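Local coordinates for enoyl-CoA hydratase/isomerase (Mycobacterium abscessus, PDB 3QXZ), which probably catalyses hydration or double-bond isomerisation of enoyl-coenzyme A thioesters, as a trimeric, potassium-containing member of the crotonase family, at residues I133-R137 and F138-P142; N203-P206 and E207-A210; L215-D218 and A219-T222. One frame throughout, in Å; residues are numbered along the deposited sequence.

Contact 1. Residues I133-R137 and F138-P142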
loop_
_atom_site.group_PDB
_atom_site.type_symbol
_atom_site.label_atom_id
_atom_site.label_comp_id
_atom_site.label_asym_id
_atom_site.label_seq_id
_atom_site.Cartn_x
_atom_site.Cartn_y
_atom_site.Cartn_z
ATOM N N ILE A 133 0.064 -15.474 10.884
ATOM C CA ILE A 133 -0.226 -14.624 12.051
ATOM C C ILE A 133 -1.541 -15.181 12.611
ATOM O O ILE A 133 -2.606 -14.634 12.351
ATOM C CB ILE A 133 -0.322 -13.133 11.650
ATOM C CG1 ILE A 133 0.964 -12.693 10.949
ATOM C CG2 ILE A 133 -0.583 -12.254 12.857
ATOM C CD1 ILE A 133 0.835 -11.325 10.227
ATOM N N PRO A 134 -1.462 -16.305 13.365
ATOM C CA PRO A 134 -2.686 -17.055 13.661
ATOM C C PRO A 134 -3.298 -16.757 15.014
ATOM O O PRO A 134 -4.147 -17.527 15.467
ATOM C CB PRO A 134 -2.197 -18.499 13.609
ATOM C CG PRO A 134 -0.817 -18.420 14.218
ATOM C CD PRO A 134 -0.257 -17.059 13.775
ATOM N N GLN A 135 -2.903 -15.653 15.642
ATOM C CA GLN A 135 -3.363 -15.327 17.004
ATOM C C GLN A 135 -4.885 -15.420 17.184
ATOM O O GLN A 135 -5.357 -15.885 18.227
ATOM C CB GLN A 135 -2.896 -13.914 17.357
ATOM C CG GLN A 135 -1.418 -13.792 17.804
ATOM C CD GLN A 135 -0.431 -13.579 16.654
ATOM O OE1 GLN A 135 -0.600 -14.104 15.549
ATOM N NE2 GLN A 135 0.610 -12.791 16.914
ATOM N N VAL A 136 -5.665 -14.958 16.201
ATOM C CA VAL A 136 -7.142 -14.993 16.373
ATOM C C VAL A 136 -7.703 -16.411 16.460
ATOM O O VAL A 136 -8.775 -16.606 17.034
ATOM C CB VAL A 136 -7.915 -14.211 15.269
ATOM C CG1 VAL A 136 -7.554 -12.713 15.288
ATOM C CG2 VAL A 136 -7.694 -14.846 13.876
ATOM N N ARG A 137 -6.965 -17.402 15.935
ATOM C CA ARG A 137 -7.374 -18.814 16.036
ATOM C C ARG A 137 -7.131 -19.379 17.427
ATOM O O ARG A 137 -7.612 -20.477 17.734
ATOM C CB ARG A 137 -6.655 -19.652 14.972
ATOM C CG ARG A 137 -6.889 -19.171 13.542
ATOM C CD ARG A 137 -6.100 -19.981 12.523
ATOM N NE ARG A 137 -6.732 -21.246 12.135
ATOM C CZ ARG A 137 -7.674 -21.373 11.201
ATOM N NH1 ARG A 137 -8.184 -20.314 10.578
ATOM N NH2 ARG A 137 -8.144 -22.586 10.884
ATOM N N PHE A 138 -6.455 -18.616 18.286
ATOM C CA PHE A 138 -6.168 -19.030 19.650
ATOM C C PHE A 138 -6.864 -18.172 20.681
ATOM O O PHE A 138 -6.596 -18.310 21.878
ATOM C CB PHE A 138 -4.647 -19.040 19.883
ATOM C CG PHE A 138 -3.945 -20.113 19.112
ATOM C CD1 PHE A 138 -3.841 -21.398 19.630
ATOM C CD2 PHE A 138 -3.416 -19.856 17.852
ATOM C CE1 PHE A 138 -3.214 -22.409 18.910
ATOM C CE2 PHE A 138 -2.776 -20.872 17.118
ATOM C CZ PHE A 138 -2.679 -22.148 17.653
ATOM N N GLY A 139 -7.770 -17.302 20.249
ATOM C CA GLY A 139 -8.521 -16.465 21.182
ATOM C C GLY A 139 -7.826 -15.197 21.652
ATOM O O GLY A 139 -8.335 -14.512 22.558
ATOM N N VAL A 140 -6.684 -14.871 21.046
ATOM C CA VAL A 140 -6.060 -13.553 21.248
ATOM C C VAL A 140 -6.104 -12.762 19.924
ATOM O O VAL A 140 -7.071 -12.879 19.211
ATOM C CB VAL A 140 -4.696 -13.630 21.955
ATOM C CG1 VAL A 140 -4.918 -14.003 23.449
ATOM C CG2 VAL A 140 -3.745 -14.594 21.287
ATOM N N ALA A 141 -5.116 -11.920 19.615
ATOM C CA ALA A 141 -5.220 -11.057 18.438
ATOM C C ALA A 141 -3.825 -10.721 17.992
ATOM O O ALA A 141 -2.867 -10.956 18.719
ATOM C CB ALA A 141 -6.008 -9.800 18.763
ATOM N N PRO A 142 -3.679 -10.164 16.775
ATOM C CA PRO A 142 -2.330 -9.805 16.313
ATOM C C PRO A 142 -1.689 -8.792 17.258
ATOM O O PRO A 142 -2.378 -8.005 17.920
ATOM C CB PRO A 142 -2.584 -9.196 14.913
ATOM C CG PRO A 142 -3.910 -9.829 14.467
ATOM C CD PRO A 142 -4.715 -9.908 15.753
#

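Contact 2. Residues N203-P206 and E207-A210. With EDO (1,2-ethanediol), chain H.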
loop_
_atom_site.group_PDB
_atom_site.type_symbol
_atom_site.label_atom_id
_atom_site.label_comp_id
_atom_site.label_asym_id
_atom_site.label_seq_id
_atom_site.Cartn_x
_atom_site.Cartn_y
_atom_site.Cartn_z
ATOM N N ASN A 203 28.635 1.415 0.688
ATOM C CA ASN A 203 28.305 2.335 -0.395
ATOM C C ASN A 203 27.211 3.342 -0.132
ATOM O O ASN A 203 26.955 4.189 -0.993
ATOM C CB ASN A 203 27.977 1.547 -1.659
ATOM C CG ASN A 203 29.172 0.777 -2.153
ATOM O OD1 ASN A 203 30.246 1.346 -2.344
ATOM N ND2 ASN A 203 29.010 -0.514 -2.315
ATOM N N VAL A 204 26.600 3.281 1.053
ATOM C CA VAL A 204 25.537 4.233 1.411
ATOM C C VAL A 204 26.038 5.107 2.558
ATOM O O VAL A 204 26.568 4.602 3.551
ATOM C CB VAL A 204 24.247 3.482 1.807
ATOM C CG1 VAL A 204 23.200 4.444 2.410
ATOM C CG2 VAL A 204 23.684 2.713 0.595
ATOM N N ALA A 205 25.907 6.422 2.422
ATOM C CA ALA A 205 26.440 7.329 3.452
ATOM C C ALA A 205 25.684 7.135 4.776
ATOM O O ALA A 205 24.461 6.951 4.765
ATOM C CB ALA A 205 26.353 8.780 2.999
ATOM N N PRO A 206 26.386 7.180 5.923
ATOM C CA PRO A 206 25.707 6.905 7.212
ATOM C C PRO A 206 24.563 7.864 7.516
ATOM O O PRO A 206 23.464 7.423 7.888
ATOM C CB PRO A 206 26.827 7.028 8.264
ATOM C CG PRO A 206 28.056 7.456 7.527
ATOM C CD PRO A 206 27.850 7.333 6.060
ATOM N N GLU A 207 24.782 9.167 7.348
ATOM C CA GLU A 207 23.729 10.128 7.659
ATOM C C GLU A 207 22.607 10.068 6.619
ATOM O O GLU A 207 21.435 10.303 6.940
ATOM C CB GLU A 207 24.295 11.551 7.823
ATOM C CG GLU A 207 23.333 12.517 8.507
ATOM C CD GLU A 207 23.032 12.210 9.972
ATOM O OE1 GLU A 207 23.685 11.340 10.599
ATOM O OE2 GLU A 207 22.123 12.868 10.499
ATOM N N SER A 208 22.946 9.788 5.361
ATOM C CA SER A 208 21.927 9.602 4.321
ATOM C C SER A 208 20.955 8.474 4.710
ATOM O O SER A 208 19.722 8.644 4.638
ATOM C CB SER A 208 22.608 9.252 2.995
ATOM O OG SER A 208 23.341 10.358 2.498
ATOM N N ALA A 209 21.502 7.329 5.111
ATOM C CA ALA A 209 20.640 6.213 5.531
ATOM C C ALA A 209 19.798 6.582 6.739
ATOM O O ALA A 209 18.599 6.285 6.766
ATOM C CB ALA A 209 21.470 4.987 5.833
ATOM N N ALA A 210 20.402 7.237 7.730
ATOM C CA ALA A 210 19.679 7.557 8.970
ATOM C C ALA A 210 18.528 8.525 8.703
ATOM O O ALA A 210 17.408 8.314 9.197
ATOM C CB ALA A 210 20.645 8.153 9.999
HETATM C C1 EDO H . 22.790 4.996 10.592
HETATM O O1 EDO H . 22.479 4.929 9.200
HETATM C C2 EDO H . 23.789 3.883 10.859
HETATM O O2 EDO H . 25.074 4.188 10.263
#

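Contact 3. Residues L215-D218 and A219-T222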
loop_
_atom_site.group_PDB
_atom_site.type_symbol
_atom_site.label_atom_id
_atom_site.label_comp_id
_atom_site.label_asym_id
_atom_site.label_seq_id
_atom_site.Cartn_x
_atom_site.Cartn_y
_atom_site.Cartn_z
ATOM N N LEU A 215 12.856 9.688 8.159
ATOM C CA LEU A 215 11.761 10.440 7.530
ATOM C C LEU A 215 10.687 9.477 7.010
ATOM O O LEU A 215 9.484 9.695 7.227
ATOM C CB LEU A 215 12.280 11.373 6.426
ATOM C CG LEU A 215 11.191 12.174 5.697
ATOM C CD1 LEU A 215 10.254 12.931 6.655
ATOM C CD2 LEU A 215 11.866 13.144 4.757
ATOM N N LEU A 216 11.110 8.409 6.342
ATOM C CA LEU A 216 10.151 7.423 5.859
ATOM C C LEU A 216 9.220 6.967 6.997
ATOM O O LEU A 216 7.986 7.003 6.864
ATOM C CB LEU A 216 10.883 6.232 5.226
ATOM C CG LEU A 216 10.015 5.075 4.733
ATOM C CD1 LEU A 216 9.285 5.406 3.483
ATOM C CD2 LEU A 216 10.919 3.850 4.511
ATOM N N TRP A 217 9.822 6.561 8.107
ATOM C CA TRP A 217 9.038 5.991 9.186
ATOM C C TRP A 217 8.371 7.042 10.068
ATOM O O TRP A 217 7.215 6.829 10.466
ATOM C CB TRP A 217 9.877 5.019 10.005
ATOM C CG TRP A 217 10.123 3.719 9.320
ATOM C CD1 TRP A 217 11.316 3.224 8.855
ATOM C CD2 TRP A 217 9.133 2.731 9.029
ATOM N NE1 TRP A 217 11.123 1.979 8.281
ATOM C CE2 TRP A 217 9.792 1.653 8.388
ATOM C CE3 TRP A 217 7.742 2.645 9.259
ATOM C CZ2 TRP A 217 9.119 0.502 7.988
ATOM C CZ3 TRP A 217 7.074 1.493 8.858
ATOM C CH2 TRP A 217 7.761 0.443 8.206
ATOM N N ASP A 218 9.043 8.154 10.397
ATOM C CA ASP A 218 8.358 9.198 11.191
ATOM C C ASP A 218 7.105 9.662 10.492
ATOM O O ASP A 218 6.083 9.895 11.140
ATOM C CB ASP A 218 9.222 10.437 11.444
ATOM C CG ASP A 218 10.334 10.218 12.475
ATOM O OD1 ASP A 218 10.352 9.201 13.213
ATOM O OD2 ASP A 218 11.188 11.104 12.544
ATOM N N ALA A 219 7.173 9.792 9.166
ATOM C CA ALA A 219 6.017 10.259 8.412
ATOM C C ALA A 219 4.843 9.283 8.550
ATOM O O ALA A 219 3.697 9.700 8.726
ATOM C CB ALA A 219 6.398 10.525 6.940
ATOM N N GLN A 220 5.147 7.979 8.514
ATOM C CA GLN A 220 4.120 6.949 8.732
ATOM C C GLN A 220 3.611 6.958 10.162
ATOM O O GLN A 220 2.395 6.907 10.386
ATOM C CB GLN A 220 4.661 5.548 8.382
ATOM C CG GLN A 220 5.054 5.346 6.939
ATOM C CD GLN A 220 3.876 5.392 6.026
ATOM O OE1 GLN A 220 2.809 4.852 6.347
ATOM N NE2 GLN A 220 4.043 5.991 4.850
ATOM N N MET A 221 4.516 7.020 11.131
ATOM C CA MET A 221 4.148 6.925 12.545
ATOM C C MET A 221 3.256 8.061 13.024
ATOM O O MET A 221 2.365 7.853 13.869
ATOM C CB MET A 221 5.405 6.907 13.416
ATOM C CG MET A 221 6.215 5.608 13.275
ATOM S SD MET A 221 7.912 5.802 13.872
ATOM C CE MET A 221 7.612 6.022 15.611
ATOM N N THR A 222 3.486 9.256 12.490
ATOM C CA THR A 222 2.825 10.463 12.969
ATOM C C THR A 222 1.814 11.012 11.968
ATOM O O THR A 222 1.177 12.031 12.260
ATOM C CB THR A 222 3.831 11.590 13.306
ATOM O OG1 THR A 222 4.527 11.985 12.117
ATOM C CG2 THR A 222 4.824 11.157 14.381
HETATM O O HOH W 1 6.543 7.686 4.612
#

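Contact 1. Residues I133-R137 and F138-P142
Q135 O sits at the centre of the tight part, taking two backbone donors from opposite faces of its carbonyl plane. F138 N comes in at 2.9 Å, well above that plane, closing a 3-10 turn. V140 N reaches the same oxygen from 3.3 Å. The Q135 side-chain carbons lie against the returning backbone at A141, CB 3.3 Å from A141 O and CG equally near. The chain then bends at chi2 (88°), and NE2 is hydrogen-bonded to D143. V136 adds a CA-H...O contact to V140 O (3.5 Å), while its CG1 packs on P142 CD at 4.0 Å. The I133 and P142 side chains cross at about a right angle, I133 CG2 4.2 Å from P142 CB, and both rest on L163 of helix 151-165. The bond pattern is that of a Schellman motif: the V140-to-Q135 bond encloses a weak one from G139 N to V136 O (3.4 Å), with G139 at positive phi (83°). It ends the 3-10 turn in the loop between strand 131-132 and helix 146-149 of this crotonase-type fold. The other side is looser and partly exposed. F138 turns its ring edge to the P134 carbonyl, CD2 lying 3.4 Å from P134 O near the ring plane; chi1 of -68° sets CG beside the backbone N, and F253 of the second subunit meets the ring edge-to-face. R137 touches F138 through CB, whereas its guanidinium group leaves the turn for T165 O and a salt bridge with D199 of the second subunit.

Contact 2. Residues N203-P206 and E207-A210
A205 and S208 face each other across the first turn of helix 206-222, where A205 is the N-cap and P206 opens the helix. Proline suits this first position, since its missing N-H would have no acceptor within the helix. V204 and A205 link helix 186-203 to helix 206-222. Backbone hydrogen bonds start the helix: A209 N donates to A205 O at 3.0 Å, nearly straight at the hydrogen (168°) and close to the line of the C=O bond. A210 N gives the next one, to P206 O at 3.1 Å, tilted 21° from the carbonyl plane. Apolar contact comes from V204, whose CG1, anti to the backbone N (chi1 170°), is brought to 3.9 Å from A209 CB. Close packing joins the A205 methyl to the S208 hydroxymethyl group, with A205 CB 3.4 Å from S208 OG and S208 CB equally close to A205 O. The polar side-chain ends find partners beyond the turn. S208 OG is hydrogen-bonded to V140 O of the third subunit, where G139 packs on both A205 and S208. E207 bends at chi2, its OE2 forming a salt bridge with R239 of helix 226-241, while V204 O receives R53 NH2 from the same chain. A molecule of 1,2-ethanediol, probably from the crystallisation liquor, is also hydrogen-bonded to R53 NE; its O1 donates to P206 O at 3.0 Å, an oxygen that already accepts from A210 N.

Contact 3. Residues L215-D218 and A219-T222
The indole of W217 meets Q220 obliquely, W217 CE3 lying 4.3 Å from Q220 CB. L216 CD2 lies over one face of the ring, offset toward the rim; the F95 ring also meets the indole, planes about 35° apart, and NE1 is hydrogen-bonded to D121 OD1. The carboxylate of D218 is divided between two arginines, OD1 bridging to R214 and OD2 to R232. M221 runs along the W217 carbonyl: M221 N donates to W217 O at 2.8 Å, and M221 CG lies 3.2 Å from that oxygen. Toward the end of the helix D218 O is gripped from opposite faces of its plane by T222 N (3.0 Å) and T222 OG1 (2.8 Å). The hydroxyl gets there because chi1 of 63° places OG1 between the backbone N and the carbonyl carbon. A water bridges L216 O and Q220 NE2, donating to the carbonyl and accepting from the amide. These are the final turns of helix 206-222. L215 and A219 pack on helix 226-241, Q220 and M221 on W148 of helix 146-149, and L216 on H147 of the third subunit.

How the contacts relate
Contacts 2 and 3 are the beginning and the end of one helix, 206-222, with nearest atoms about 5 Å apart, and both touch the third subunit. Contact 1 lies in a loop about 38 Å from contact 2, centre to centre, on the opposite side of the chain's centre. It is the most buried of the three; contacts 2 and 3 are partly buried, and contact 3 ends in an exposed threonine. Within the trimer contact 1 of one copy meets contact 2 of another, at equivalent interfaces. A Schellman turn, a helix start and a carbonyl near the helix end that accepts both the N-H and the hydroxyl of one threonine thus set their chemistry apart.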